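Local coordinates for protein pectinesterase 1 (Solanum lycopersicum, PDB 1XG2) that demethylesterifies cell-wall pectin as the catalytic domain of tomato pectin methylesterase, here held in complex with its inhibitor protein, at residues A[7-12]-A[40-45]; A[63-68]-A[95-100]; A[234-239]-A[259-264]; A[163-168]-A[197-202]. One frame throughout, in Å; residues are numbered along the deposited sequence.

Interaction 1: A[7-12]-A[40-45]; sequences VAQDGT and GTYKEN
Two donors of a single residue grip Asp10 OD1: Thr12 OG1 lies 2.6 Å from Asp10 OD1, on its syn lone pair, and Thr12 N is 3.1 Å from the same oxygen, above the carboxylate plane. The bond from Thr12 N makes an Asx turn in the loop after strand 5-7. Next to it, Gln9 makes the crossing to strand 40-43, its chain extended beyond CG and meeting Tyr42 tip to tip. Gln9 NE2 donates to Thr41 O at 2.8 Å, a bent bond (141° at the hydrogen) that reaches the carbonyl from above its plane. The same NE2 stands 3.7 Å above the centre of the Tyr42 ring, with amide and ring planes 42° apart. A water donates to Gln9 OE1 and accepts from Thr41 N, so both ends of the amide are tied to one backbone residue. Gln9 OE1 lies 3.6 Å from Gly40 CA. Gln9 CG is 3.5 Å from Tyr42 CE2, which Val7 CG1 approaches to 3.6 Å, while Tyr42 OH is bonded to Lys38 O. An alanine at Tyr42 would remove the ring and the hydroxyl bonded to Lys38 O, and would probably leave Val7 and Gln9 less firmly packed. Strands 5-7 and 40-43 are each outermost in their sheets, so the first turn of the beta-helix is joined by a polar amide resting on an aromatic face.

Interaction 2: A[63-68]-A[95-100]; sequences YATTIT and QDICIQ
Strands 65-68 and 98-100 run parallel, their axes 4.7 Å apart at an angle of 22°, as neighbouring rungs on one side of the right-handed parallel beta-helix. Register pairs Thr66 with Cys98, Ile67 with Ile99 and Thr68 with Gln100. Three backbone bonds alternate in direction: Cys98 N to Thr65 O at 2.8 Å, Ile67 N to Cys98 O at 2.9 Å and nearly straight (170° at the hydrogen), and Gln100 N to Ile67 O at 3.0 Å. Ile67 is thus held through both its N-H and its carbonyl, the pattern expected of a parallel pair.

On the face carrying Ile67 and Ile99 the two side chains lie side by side with the same first torsion, CG1 anti to the carbonyl carbon. Ile99 CD1 rests 3.8 Å from Ile67 CG1, which Ile97 CD1 also meets from an oblique direction. Tyr42 of the preceding rung packs against Ile67, continuing the apolar row. The opposite face is more polar. Thr66 CG2 crosses Gln100 CG at 3.6 Å, and Thr66 OG1 lies near Cys98 CB; the disulfide known between Cys98 and Cys125 is not formed here. Gln100 CG takes the crowded position between N and carbonyl carbon (chi1 62°), and the extended chain then runs alongside Thr68. There Thr68 OG1 donates to Gln100 OE1 at 2.8 Å, in the carbonyl plane and on a lone pair.

Interaction 3: A[234-239]-A[259-264]; sequences SYLGGL and YGEFMN
Strands 235-236 and 259-262 belong to different sheets of the beta-helix, and the backbones come closest where the corner after the second passes the start of the first, with the CA atoms of Ser234 and Asn264 4.8 Å apart. Met263 makes that corner, with positive phi (57°), and its CG lies 3.4 Å above the centre of the Phe262 ring. The chain turns here so that Asn264 points its side chain at the preceding coil.

Asn264 carries the contact. Its CG is anti to the carbonyl carbon (chi1 -62°), which brings OD1 to the backbone N-H of Ser234: Ser234 N donates to Asn264 OD1 at 3.0 Å, in the carbonyl plane and on a lone pair, with 156° at the hydrogen. At the other end of the amide, ND2 donates to Val231 O, so the group is held from both sides. Asn264 CB also sits 3.3 Å from Ser234 O. The Ser234 hydroxyl is engaged elsewhere, with Met232 O and Cys200 N.

Leu236 crosses obliquely beside this amide, CD1 lying 4.0 Å from Asn264 CG. Its other methyl, CD2, is 3.8 Å from Glu261 OE1, an apolar neighbour to a buried carboxylate. Glu261 OE2 meets Arg274, Tyr280 and Trp245, and this cluster of donors would favour the ionised form. The chemistry therefore divides: an asparagine amide supplies the backbone N-H of one coil with a side-chain acceptor from the next, while Leu236 lays its methyls against that amide and the nearby, probably ionised carboxylate of Glu261, whose balancing partners lie outside both segments.

Interaction 4: A[163-168]-A[197-202]; sequences FQKCQL and IQFCNI
Leu168 and Ile197 meet tip to tip at the apolar centre, Leu168 CD1 lying 3.8 Å from Ile197 CG2 and as close to Ile197 CD1. Phe163 runs alongside Ile197, its CD1 4.1 Å from Ile197 CG1, and stacks on Tyr143. These side chains share a face of two neighbouring parallel rungs of the beta-helix; the side chain of Ile197 is about 12 Å from that of Asp153, the predicted nucleophile.

Farther out the rungs bend together, Lys165 and Phe199 both with positive phi. Cys200 SG accepts from Cys166 N at 3.5 Å; Cys166 SG and Cys200 SG are 4.8 Å apart, so the disulfide known between them is absent here. Backbone bonds frame this corner: Gln198 N to Phe163 O on one flank, Asn201 N to Cys166 O and Leu168 N to Asn201 O on the other.

At the polar edge amides pair in register. Gln164 NE2 donates to Gln198 OE1 at 3.0 Å from 39° out of the carbonyl plane, and also to Val312 O, while Gln198 NE2 reaches Gly314 O. Asn201 ND2 reaches Gln167 OE1 at 3.2 Å, on a lone pair. A leucine at Gln164 would lose the N-H bonds to Gln198 OE1 and Val312 O, and would probably hold the C-terminal tail less firmly. Side-chain amides thus extend the backbone pairing outward, and Gln164 and Gln198 also donate to carbonyls of that tail.

All four contacts lie in one right-handed parallel beta-helix, in the chain order 1, 2, 4, 3. Interactions 1 and 2 touch, their centres 11 Å apart: strands 40-43 and 65-69 are neighbours in one sheet, and Tyr42 N and Thr66 O are 2.7 Å apart, a probable hydrogen bond. Interactions 4 and 3 touch in the same way through strands 201-204 and 235-236, with centres 10 Å apart. Between these two pairs, interactions 2 and 4 are 19 Å apart, centre to centre, in the same sheet. Interactions 1 and 3, 39 Å apart between centres, lie on opposite sides of the chain's centre, so the series samples the length of the catalytic domain's stacked coils.

Interaction 1: A[7-12]-A[40-45]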
loop_
_atom_site.group_PDB
_atom_site.type_symbol
_atom_site.label_atom_id
_atom_site.label_comp_id
_atom_site.label_asym_id
_atom_site.label_seq_id
_atom_site.Cartn_x
_atom_site.Cartn_y
_atom_site.Cartn_z
ATOM N N VAL A 7 -8.874 -7.191 -25.143
ATOM C CA VAL A 7 -7.491 -7.048 -25.564
ATOM C C VAL A 7 -6.998 -8.405 -26.038
ATOM O O VAL A 7 -7.169 -9.408 -25.355
ATOM C CB VAL A 7 -6.613 -6.560 -24.414
ATOM C CG1 VAL A 7 -5.155 -6.514 -24.833
ATOM C CG2 VAL A 7 -7.096 -5.199 -23.913
ATOM N N ALA A 8 -6.388 -8.433 -27.215
ATOM C CA ALA A 8 -5.858 -9.666 -27.791
ATOM C C ALA A 8 -4.728 -9.397 -28.787
ATOM O O ALA A 8 -4.744 -8.399 -29.507
ATOM C CB ALA A 8 -6.973 -10.451 -28.473
ATOM N N GLN A 9 -3.777 -10.325 -28.830
ATOM C CA GLN A 9 -2.587 -10.210 -29.670
ATOM C C GLN A 9 -2.823 -10.712 -31.098
ATOM O O GLN A 9 -2.125 -10.298 -32.017
ATOM C CB GLN A 9 -1.417 -10.968 -29.033
ATOM C CG GLN A 9 -1.190 -10.601 -27.579
ATOM C CD GLN A 9 0.131 -11.094 -27.033
ATOM O OE1 GLN A 9 0.428 -12.291 -27.106
ATOM N NE2 GLN A 9 0.931 -10.181 -26.489
ATOM N N ASP A 10 -3.812 -11.585 -31.269
ATOM C CA ASP A 10 -4.146 -12.165 -32.575
ATOM C C ASP A 10 -5.189 -11.374 -33.395
ATOM O O ASP A 10 -5.785 -11.925 -34.327
ATOM C CB ASP A 10 -4.630 -13.613 -32.384
ATOM C CG ASP A 10 -5.925 -13.707 -31.575
ATOM O OD1 ASP A 10 -6.535 -12.660 -31.261
ATOM O OD2 ASP A 10 -6.402 -14.801 -31.196
ATOM N N GLY A 11 -5.423 -10.107 -33.053
ATOM C CA GLY A 11 -6.348 -9.263 -33.804
ATOM C C GLY A 11 -7.838 -9.524 -33.606
ATOM O O GLY A 11 -8.664 -8.841 -34.212
ATOM N N THR A 12 -8.195 -10.475 -32.739
ATOM C CA THR A 12 -9.601 -10.855 -32.524
ATOM C C THR A 12 -10.317 -9.986 -31.492
ATOM O O THR A 12 -11.486 -10.215 -31.192
ATOM C CB THR A 12 -9.716 -12.330 -32.069
ATOM O OG1 THR A 12 -9.048 -12.519 -30.807
ATOM C CG2 THR A 12 -9.021 -13.297 -33.053
ATOM N N GLY A 40 -1.838 -14.652 -23.548
ATOM C CA GLY A 40 -0.674 -14.049 -24.156
ATOM C C GLY A 40 0.160 -13.354 -23.102
ATOM O O GLY A 40 -0.277 -13.174 -21.959
ATOM N N THR A 41 1.371 -12.985 -23.493
ATOM C CA THR A 41 2.274 -12.228 -22.649
ATOM C C THR A 41 2.400 -10.833 -23.248
ATOM O O THR A 41 2.742 -10.681 -24.416
ATOM C CB THR A 41 3.605 -12.959 -22.559
ATOM O OG1 THR A 41 3.410 -14.169 -21.803
ATOM C CG2 THR A 41 4.626 -12.164 -21.751
ATOM N N TYR A 42 2.101 -9.821 -22.436
ATOM C CA TYR A 42 2.017 -8.439 -22.884
ATOM C C TYR A 42 3.123 -7.680 -22.186
ATOM O O TYR A 42 3.085 -7.484 -20.975
ATOM C CB TYR A 42 0.641 -7.854 -22.533
ATOM C CG TYR A 42 -0.517 -8.574 -23.182
ATOM C CD1 TYR A 42 -0.954 -9.806 -22.711
ATOM C CD2 TYR A 42 -1.176 -8.024 -24.283
ATOM C CE1 TYR A 42 -2.013 -10.474 -23.314
ATOM C CE2 TYR A 42 -2.243 -8.690 -24.902
ATOM C CZ TYR A 42 -2.650 -9.914 -24.411
ATOM O OH TYR A 42 -3.698 -10.570 -25.007
ATOM N N LYS A 43 4.110 -7.270 -22.972
ATOM C CA LYS A 43 5.311 -6.612 -22.491
ATOM C C LYS A 43 5.008 -5.115 -22.472
ATOM O O LYS A 43 5.315 -4.401 -23.431
ATOM C CB LYS A 43 6.466 -6.933 -23.456
ATOM C CG LYS A 43 7.810 -7.321 -22.875
ATOM C CD LYS A 43 8.440 -8.445 -23.762
ATOM C CE LYS A 43 9.956 -8.616 -23.562
ATOM N NZ LYS A 43 10.504 -9.741 -24.410
ATOM N N GLU A 44 4.364 -4.657 -21.398
ATOM C CA GLU A 44 4.019 -3.247 -21.237
ATOM C C GLU A 44 3.973 -2.835 -19.765
ATOM O O GLU A 44 3.775 -3.659 -18.868
ATOM C CB GLU A 44 2.690 -2.856 -21.946
ATOM C CG GLU A 44 1.636 -3.931 -22.092
ATOM C CD GLU A 44 0.363 -3.473 -22.814
ATOM O OE1 GLU A 44 -0.048 -2.293 -22.712
ATOM O OE2 GLU A 44 -0.258 -4.335 -23.480
ATOM N N ASN A 45 4.204 -1.550 -19.537
ATOM C CA ASN A 45 4.017 -0.925 -18.239
ATOM C C ASN A 45 2.731 -0.129 -18.293
ATOM O O ASN A 45 2.631 0.857 -19.028
ATOM C CB ASN A 45 5.204 -0.033 -17.881
ATOM C CG ASN A 45 6.426 -0.835 -17.464
ATOM O OD1 ASN A 45 7.250 -1.218 -18.305
ATOM N ND2 ASN A 45 6.558 -1.087 -16.166
HETATM O O HOH W 1 2.237 -13.999 -26.127
#

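Interaction 2: A[63-68]-A[95-100]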
loop_
_atom_site.group_PDB
_atom_site.type_symbol
_atom_site.label_atom_id
_atom_site.label_comp_id
_atom_site.label_asym_id
_atom_site.label_seq_id
_atom_site.Cartn_x
_atom_site.Cartn_y
_atom_site.Cartn_z
ATOM N N TYR A 63 -2.252 -18.206 -15.178
ATOM C CA TYR A 63 -1.123 -18.810 -15.900
ATOM C C TYR A 63 -1.100 -18.440 -17.383
ATOM O O TYR A 63 -0.044 -18.498 -18.008
ATOM C CB TYR A 63 -1.095 -20.346 -15.725
ATOM C CG TYR A 63 -1.183 -20.785 -14.292
ATOM C CD1 TYR A 63 -2.163 -21.667 -13.872
ATOM C CD2 TYR A 63 -0.294 -20.297 -13.338
ATOM C CE1 TYR A 63 -2.244 -22.060 -12.541
ATOM C CE2 TYR A 63 -0.382 -20.671 -12.016
ATOM C CZ TYR A 63 -1.342 -21.549 -11.625
ATOM O OH TYR A 63 -1.417 -21.920 -10.303
ATOM N N ALA A 64 -2.249 -18.034 -17.917
ATOM C CA ALA A 64 -2.473 -17.820 -19.345
ATOM C C ALA A 64 -2.281 -16.386 -19.865
ATOM O O ALA A 64 -1.893 -16.213 -21.011
ATOM C CB ALA A 64 -3.883 -18.276 -19.699
ATOM N N THR A 65 -2.618 -15.384 -19.049
ATOM C CA THR A 65 -2.462 -13.979 -19.409
ATOM C C THR A 65 -1.451 -13.349 -18.473
ATOM O O THR A 65 -1.624 -13.375 -17.258
ATOM C CB THR A 65 -3.802 -13.204 -19.336
ATOM O OG1 THR A 65 -4.732 -13.726 -20.286
ATOM C CG2 THR A 65 -3.625 -11.764 -19.808
ATOM N N THR A 66 -0.392 -12.783 -19.047
ATOM C CA THR A 66 0.685 -12.175 -18.272
ATOM C C THR A 66 0.981 -10.750 -18.769
ATOM O O THR A 66 1.160 -10.534 -19.970
ATOM C CB THR A 66 1.952 -13.022 -18.421
ATOM O OG1 THR A 66 1.759 -14.312 -17.832
ATOM C CG2 THR A 66 3.088 -12.444 -17.640
ATOM N N ILE A 67 1.031 -9.797 -17.845
ATOM C CA ILE A 67 1.558 -8.467 -18.122
ATOM C C ILE A 67 2.939 -8.450 -17.523
ATOM O O ILE A 67 3.094 -8.751 -16.341
ATOM C CB ILE A 67 0.681 -7.366 -17.493
ATOM C CG1 ILE A 67 -0.788 -7.627 -17.778
ATOM C CG2 ILE A 67 1.096 -5.975 -17.999
ATOM C CD1 ILE A 67 -1.155 -7.769 -19.259
ATOM N N THR A 68 3.953 -8.100 -18.323
ATOM C CA THR A 68 5.330 -8.199 -17.871
ATOM C C THR A 68 6.140 -6.942 -18.168
ATOM O O THR A 68 5.850 -6.211 -19.109
ATOM C CB THR A 68 6.009 -9.465 -18.451
ATOM O OG1 THR A 68 7.302 -9.671 -17.845
ATOM C CG2 THR A 68 6.266 -9.355 -19.939
ATOM N N GLN A 95 -8.115 -9.524 -11.932
ATOM C CA GLN A 95 -8.545 -10.916 -11.834
ATOM C C GLN A 95 -8.024 -11.792 -12.959
ATOM O O GLN A 95 -7.895 -11.341 -14.100
ATOM C CB GLN A 95 -10.076 -10.986 -11.799
ATOM C CG GLN A 95 -10.654 -12.364 -11.482
ATOM C CD GLN A 95 -12.155 -12.350 -11.524
ATOM O OE1 GLN A 95 -12.767 -12.818 -12.503
ATOM N NE2 GLN A 95 -12.765 -11.779 -10.493
ATOM N N ASP A 96 -7.741 -13.048 -12.604
ATOM C CA ASP A 96 -7.359 -14.113 -13.543
ATOM C C ASP A 96 -6.221 -13.717 -14.462
ATOM O O ASP A 96 -6.307 -13.873 -15.674
ATOM C CB ASP A 96 -8.572 -14.562 -14.369
ATOM C CG ASP A 96 -9.608 -15.258 -13.539
ATOM O OD1 ASP A 96 -9.228 -16.089 -12.678
ATOM O OD2 ASP A 96 -10.824 -15.019 -13.670
ATOM N N ILE A 97 -5.161 -13.186 -13.874
ATOM C CA ILE A 97 -4.087 -12.583 -14.660
ATOM C C ILE A 97 -2.804 -12.630 -13.843
ATOM O O ILE A 97 -2.840 -12.696 -12.624
ATOM C CB ILE A 97 -4.471 -11.136 -15.068
ATOM C CG1 ILE A 97 -3.554 -10.615 -16.186
ATOM C CG2 ILE A 97 -4.442 -10.193 -13.858
ATOM C CD1 ILE A 97 -4.066 -9.370 -16.842
ATOM N N CYS A 98 -1.673 -12.619 -14.531
ATOM C CA CYS A 98 -0.358 -12.551 -13.887
ATOM C C CYS A 98 0.236 -11.168 -14.141
ATOM O O CYS A 98 0.166 -10.676 -15.249
ATOM C CB CYS A 98 0.583 -13.620 -14.471
ATOM S SG CYS A 98 2.297 -13.442 -13.894
ATOM N N ILE A 99 0.769 -10.535 -13.101
ATOM C CA ILE A 99 1.580 -9.338 -13.235
ATOM C C ILE A 99 2.965 -9.727 -12.774
ATOM O O ILE A 99 3.131 -10.244 -11.688
ATOM C CB ILE A 99 1.054 -8.170 -12.374
ATOM C CG1 ILE A 99 -0.456 -7.926 -12.597
ATOM C CG2 ILE A 99 1.839 -6.889 -12.685
ATOM C CD1 ILE A 99 -0.867 -7.696 -14.023
ATOM N N GLN A 100 3.963 -9.472 -13.605
ATOM C CA GLN A 100 5.315 -9.856 -13.265
ATOM C C GLN A 100 6.341 -8.791 -13.593
ATOM O O GLN A 100 6.163 -7.971 -14.508
ATOM C CB GLN A 100 5.692 -11.177 -13.928
ATOM C CG GLN A 100 5.680 -11.175 -15.414
ATOM C CD GLN A 100 6.446 -12.389 -16.015
ATOM O OE1 GLN A 100 6.945 -12.312 -17.129
ATOM N NE2 GLN A 100 6.498 -13.494 -15.283
#

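Interaction 3: A[234-239]-A[259-264]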
loop_
_atom_site.group_PDB
_atom_site.type_symbol
_atom_site.label_atom_id
_atom_site.label_comp_id
_atom_site.label_asym_id
_atom_site.label_seq_id
_atom_site.Cartn_x
_atom_site.Cartn_y
_atom_site.Cartn_z
ATOM N N SER A 234 -3.281 -19.079 9.616
ATOM C CA SER A 234 -2.550 -19.403 8.402
ATOM C C SER A 234 -1.595 -20.571 8.623
ATOM O O SER A 234 -1.198 -20.877 9.756
ATOM C CB SER A 234 -1.750 -18.189 7.915
ATOM O OG SER A 234 -2.599 -17.125 7.519
ATOM N N TYR A 235 -1.254 -21.224 7.519
ATOM C CA TYR A 235 -0.256 -22.273 7.509
ATOM C C TYR A 235 1.091 -21.642 7.249
ATOM O O TYR A 235 1.262 -20.912 6.273
ATOM C CB TYR A 235 -0.570 -23.310 6.439
ATOM C CG TYR A 235 0.511 -24.361 6.272
ATOM C CD1 TYR A 235 0.429 -25.583 6.947
ATOM C CD2 TYR A 235 1.612 -24.146 5.434
ATOM C CE1 TYR A 235 1.421 -26.553 6.805
ATOM C CE2 TYR A 235 2.612 -25.117 5.289
ATOM C CZ TYR A 235 2.495 -26.319 5.969
ATOM O OH TYR A 235 3.466 -27.281 5.835
ATOM N N LEU A 236 2.041 -21.928 8.130
ATOM C CA LEU A 236 3.417 -21.459 8.007
ATOM C C LEU A 236 4.339 -22.657 7.790
ATOM O O LEU A 236 4.426 -23.542 8.654
ATOM C CB LEU A 236 3.827 -20.727 9.286
ATOM C CG LEU A 236 3.417 -19.251 9.394
ATOM C CD1 LEU A 236 1.952 -19.077 9.162
ATOM C CD2 LEU A 236 3.812 -18.656 10.747
ATOM N N GLY A 237 5.011 -22.688 6.640
ATOM C CA GLY A 237 5.945 -23.749 6.309
ATOM C C GLY A 237 7.204 -23.679 7.152
ATOM O O GLY A 237 7.438 -22.702 7.867
ATOM N N GLY A 238 8.027 -24.721 7.068
ATOM C CA GLY A 238 9.274 -24.776 7.815
ATOM C C GLY A 238 10.290 -23.729 7.400
ATOM O O GLY A 238 11.279 -23.506 8.106
ATOM N N LEU A 239 10.055 -23.062 6.269
ATOM C CA LEU A 239 10.929 -21.979 5.832
ATOM C C LEU A 239 10.979 -20.812 6.812
ATOM O O LEU A 239 11.957 -20.046 6.823
ATOM C CB LEU A 239 10.519 -21.469 4.447
ATOM C CG LEU A 239 9.373 -20.444 4.370
ATOM C CD1 LEU A 239 9.368 -19.755 3.026
ATOM C CD2 LEU A 239 8.048 -21.104 4.637
ATOM N N TYR A 259 3.528 -6.451 15.675
ATOM C CA TYR A 259 3.528 -7.679 14.913
ATOM C C TYR A 259 2.831 -8.745 15.741
ATOM O O TYR A 259 3.205 -8.991 16.888
ATOM C CB TYR A 259 4.962 -8.102 14.581
ATOM C CG TYR A 259 5.644 -7.300 13.487
ATOM C CD1 TYR A 259 4.940 -6.394 12.696
ATOM C CD2 TYR A 259 7.011 -7.442 13.255
ATOM C CE1 TYR A 259 5.573 -5.663 11.710
ATOM C CE2 TYR A 259 7.656 -6.736 12.246
ATOM C CZ TYR A 259 6.934 -5.840 11.481
ATOM O OH TYR A 259 7.571 -5.135 10.503
ATOM N N GLY A 260 1.819 -9.374 15.169
ATOM C CA GLY A 260 1.038 -10.360 15.888
ATOM C C GLY A 260 0.876 -11.642 15.123
ATOM O O GLY A 260 0.855 -11.637 13.893
ATOM N N GLU A 261 0.771 -12.743 15.866
ATOM C CA GLU A 261 0.400 -14.038 15.326
ATOM C C GLU A 261 -0.739 -14.640 16.151
ATOM O O GLU A 261 -0.673 -14.651 17.383
ATOM C CB GLU A 261 1.601 -14.980 15.309
ATOM C CG GLU A 261 2.652 -14.596 14.277
ATOM C CD GLU A 261 3.918 -15.430 14.388
ATOM O OE1 GLU A 261 3.896 -16.590 13.936
ATOM O OE2 GLU A 261 4.932 -14.925 14.921
ATOM N N PHE A 262 -1.771 -15.124 15.462
ATOM C CA PHE A 262 -2.980 -15.674 16.079
ATOM C C PHE A 262 -3.364 -16.974 15.396
ATOM O O PHE A 262 -3.722 -16.983 14.226
ATOM C CB PHE A 262 -4.134 -14.667 15.948
ATOM C CG PHE A 262 -5.475 -15.156 16.443
ATOM C CD1 PHE A 262 -5.732 -15.277 17.801
ATOM C CD2 PHE A 262 -6.497 -15.445 15.553
ATOM C CE1 PHE A 262 -6.981 -15.699 18.259
ATOM C CE2 PHE A 262 -7.748 -15.857 15.995
ATOM C CZ PHE A 262 -7.991 -15.984 17.357
ATOM N N MET A 263 -3.286 -18.074 16.133
ATOM C CA MET A 263 -3.854 -19.370 15.735
ATOM C C MET A 263 -3.330 -19.872 14.374
ATOM O O MET A 263 -4.054 -20.451 13.575
ATOM C CB MET A 263 -5.376 -19.228 15.685
ATOM C CG MET A 263 -5.978 -18.902 17.054
ATOM S SD MET A 263 -5.695 -20.210 18.253
ATOM C CE MET A 263 -6.365 -19.372 19.696
ATOM N N ASN A 264 -2.046 -19.683 14.119
ATOM C CA ASN A 264 -1.413 -20.281 12.946
ATOM C C ASN A 264 -1.106 -21.769 13.163
ATOM O O ASN A 264 -1.112 -22.264 14.295
ATOM C CB ASN A 264 -0.140 -19.530 12.594
ATOM C CG ASN A 264 -0.404 -18.083 12.240
ATOM O OD1 ASN A 264 -1.355 -17.778 11.543
ATOM N ND2 ASN A 264 0.437 -17.193 12.725
#

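Interaction 4: A[163-168]-A[197-202]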
loop_
_atom_site.group_PDB
_atom_site.type_symbol
_atom_site.label_atom_id
_atom_site.label_comp_id
_atom_site.label_asym_id
_atom_site.label_seq_id
_atom_site.Cartn_x
_atom_site.Cartn_y
_atom_site.Cartn_z
ATOM N N PHE A 163 -5.031 -10.051 3.044
ATOM C CA PHE A 163 -4.789 -11.194 2.168
ATOM C C PHE A 163 -5.547 -12.370 2.749
ATOM O O PHE A 163 -5.368 -12.723 3.917
ATOM C CB PHE A 163 -3.298 -11.525 2.087
ATOM C CG PHE A 163 -2.478 -10.443 1.467
ATOM C CD1 PHE A 163 -2.046 -9.370 2.225
ATOM C CD2 PHE A 163 -2.138 -10.492 0.117
ATOM C CE1 PHE A 163 -1.316 -8.353 1.648
ATOM C CE2 PHE A 163 -1.403 -9.480 -0.462
ATOM C CZ PHE A 163 -0.985 -8.418 0.302
ATOM N N GLN A 164 -6.410 -12.968 1.942
ATOM C CA GLN A 164 -7.218 -14.077 2.389
ATOM C C GLN A 164 -7.147 -15.220 1.399
ATOM O O GLN A 164 -7.391 -15.021 0.222
ATOM C CB GLN A 164 -8.657 -13.608 2.538
ATOM C CG GLN A 164 -9.382 -14.216 3.675
ATOM C CD GLN A 164 -10.752 -13.603 3.847
ATOM O OE1 GLN A 164 -11.599 -13.744 2.968
ATOM N NE2 GLN A 164 -10.966 -12.907 4.957
ATOM N N LYS A 165 -6.830 -16.419 1.888
ATOM C CA LYS A 165 -6.723 -17.606 1.037
ATOM C C LYS A 165 -5.774 -17.398 -0.154
ATOM O O LYS A 165 -6.036 -17.837 -1.274
ATOM C CB LYS A 165 -8.110 -18.073 0.578
ATOM C CG LYS A 165 -9.091 -18.272 1.724
ATOM C CD LYS A 165 -9.409 -19.717 1.994
ATOM C CE LYS A 165 -10.342 -19.881 3.219
ATOM N NZ LYS A 165 -11.815 -19.852 2.887
ATOM N N CYS A 166 -4.666 -16.721 0.120
ATOM C CA CYS A 166 -3.583 -16.560 -0.838
ATOM C C CYS A 166 -2.437 -17.488 -0.480
ATOM O O CYS A 166 -2.276 -17.859 0.674
ATOM C CB CYS A 166 -3.071 -15.119 -0.831
ATOM S SG CYS A 166 -4.310 -13.921 -1.400
ATOM N N GLN A 167 -1.635 -17.838 -1.478
ATOM C CA GLN A 167 -0.383 -18.533 -1.250
ATOM C C GLN A 167 0.734 -17.497 -1.392
ATOM O O GLN A 167 0.912 -16.905 -2.453
ATOM C CB GLN A 167 -0.238 -19.685 -2.248
ATOM C CG GLN A 167 -1.418 -20.641 -2.191
ATOM C CD GLN A 167 -1.146 -22.006 -2.812
ATOM O OE1 GLN A 167 -0.516 -22.872 -2.187
ATOM N NE2 GLN A 167 -1.646 -22.212 -4.024
ATOM N N LEU A 168 1.424 -17.250 -0.287
ATOM C CA LEU A 168 2.534 -16.316 -0.215
ATOM C C LEU A 168 3.797 -17.168 -0.218
ATOM O O LEU A 168 4.084 -17.887 0.739
ATOM C CB LEU A 168 2.429 -15.451 1.036
ATOM C CG LEU A 168 1.046 -14.810 1.242
ATOM C CD1 LEU A 168 1.043 -13.944 2.471
ATOM C CD2 LEU A 168 0.642 -14.023 0.047
ATOM N N ILE A 197 -2.748 -10.960 7.166
ATOM C CA ILE A 197 -2.654 -12.161 6.360
ATOM C C ILE A 197 -3.463 -13.235 7.093
ATOM O O ILE A 197 -3.139 -13.581 8.225
ATOM C CB ILE A 197 -1.174 -12.570 6.218
ATOM C CG1 ILE A 197 -0.436 -11.567 5.329
ATOM C CG2 ILE A 197 -1.008 -14.006 5.653
ATOM C CD1 ILE A 197 1.076 -11.608 5.524
ATOM N N GLN A 198 -4.492 -13.748 6.436
ATOM C CA GLN A 198 -5.495 -14.608 7.069
ATOM C C GLN A 198 -5.869 -15.782 6.183
ATOM O O GLN A 198 -6.184 -15.593 5.021
ATOM C CB GLN A 198 -6.756 -13.777 7.337
ATOM C CG GLN A 198 -7.754 -14.425 8.263
ATOM C CD GLN A 198 -9.038 -13.608 8.402
ATOM O OE1 GLN A 198 -9.410 -12.857 7.490
ATOM N NE2 GLN A 198 -9.726 -13.774 9.534
ATOM N N PHE A 199 -5.868 -16.991 6.741
ATOM C CA PHE A 199 -6.195 -18.210 5.983
ATOM C C PHE A 199 -5.308 -18.374 4.748
ATOM O O PHE A 199 -5.755 -18.868 3.718
ATOM C CB PHE A 199 -7.657 -18.241 5.534
ATOM C CG PHE A 199 -8.633 -17.780 6.568
ATOM C CD1 PHE A 199 -9.638 -16.892 6.224
ATOM C CD2 PHE A 199 -8.578 -18.251 7.868
ATOM C CE1 PHE A 199 -10.554 -16.456 7.170
ATOM C CE2 PHE A 199 -9.495 -17.817 8.822
ATOM C CZ PHE A 199 -10.488 -16.925 8.465
ATOM N N CYS A 200 -4.048 -17.986 4.878
ATOM C CA CYS A 200 -3.101 -18.054 3.789
ATOM C C CYS A 200 -2.158 -19.239 3.977
ATOM O O CYS A 200 -2.098 -19.858 5.044
ATOM C CB CYS A 200 -2.303 -16.748 3.719
ATOM S SG CYS A 200 -3.271 -15.363 3.043
ATOM N N ASN A 201 -1.435 -19.533 2.908
ATOM C CA ASN A 201 -0.391 -20.534 2.889
ATOM C C ASN A 201 0.916 -19.803 2.714
ATOM O O ASN A 201 1.130 -19.232 1.662
ATOM C CB ASN A 201 -0.628 -21.402 1.657
ATOM C CG ASN A 201 -0.479 -22.868 1.921
ATOM O OD1 ASN A 201 -0.840 -23.356 2.987
ATOM N ND2 ASN A 201 0.005 -23.604 0.905
ATOM N N ILE A 202 1.788 -19.791 3.721
ATOM C CA ILE A 202 3.104 -19.161 3.581
ATOM C C ILE A 202 4.124 -20.269 3.475
ATOM O O ILE A 202 4.404 -20.972 4.451
ATOM C CB ILE A 202 3.426 -18.219 4.748
ATOM C CG1 ILE A 202 2.241 -17.282 5.002
ATOM C CG2 ILE A 202 4.684 -17.433 4.434
ATOM C CD1 ILE A 202 2.454 -16.274 6.116
#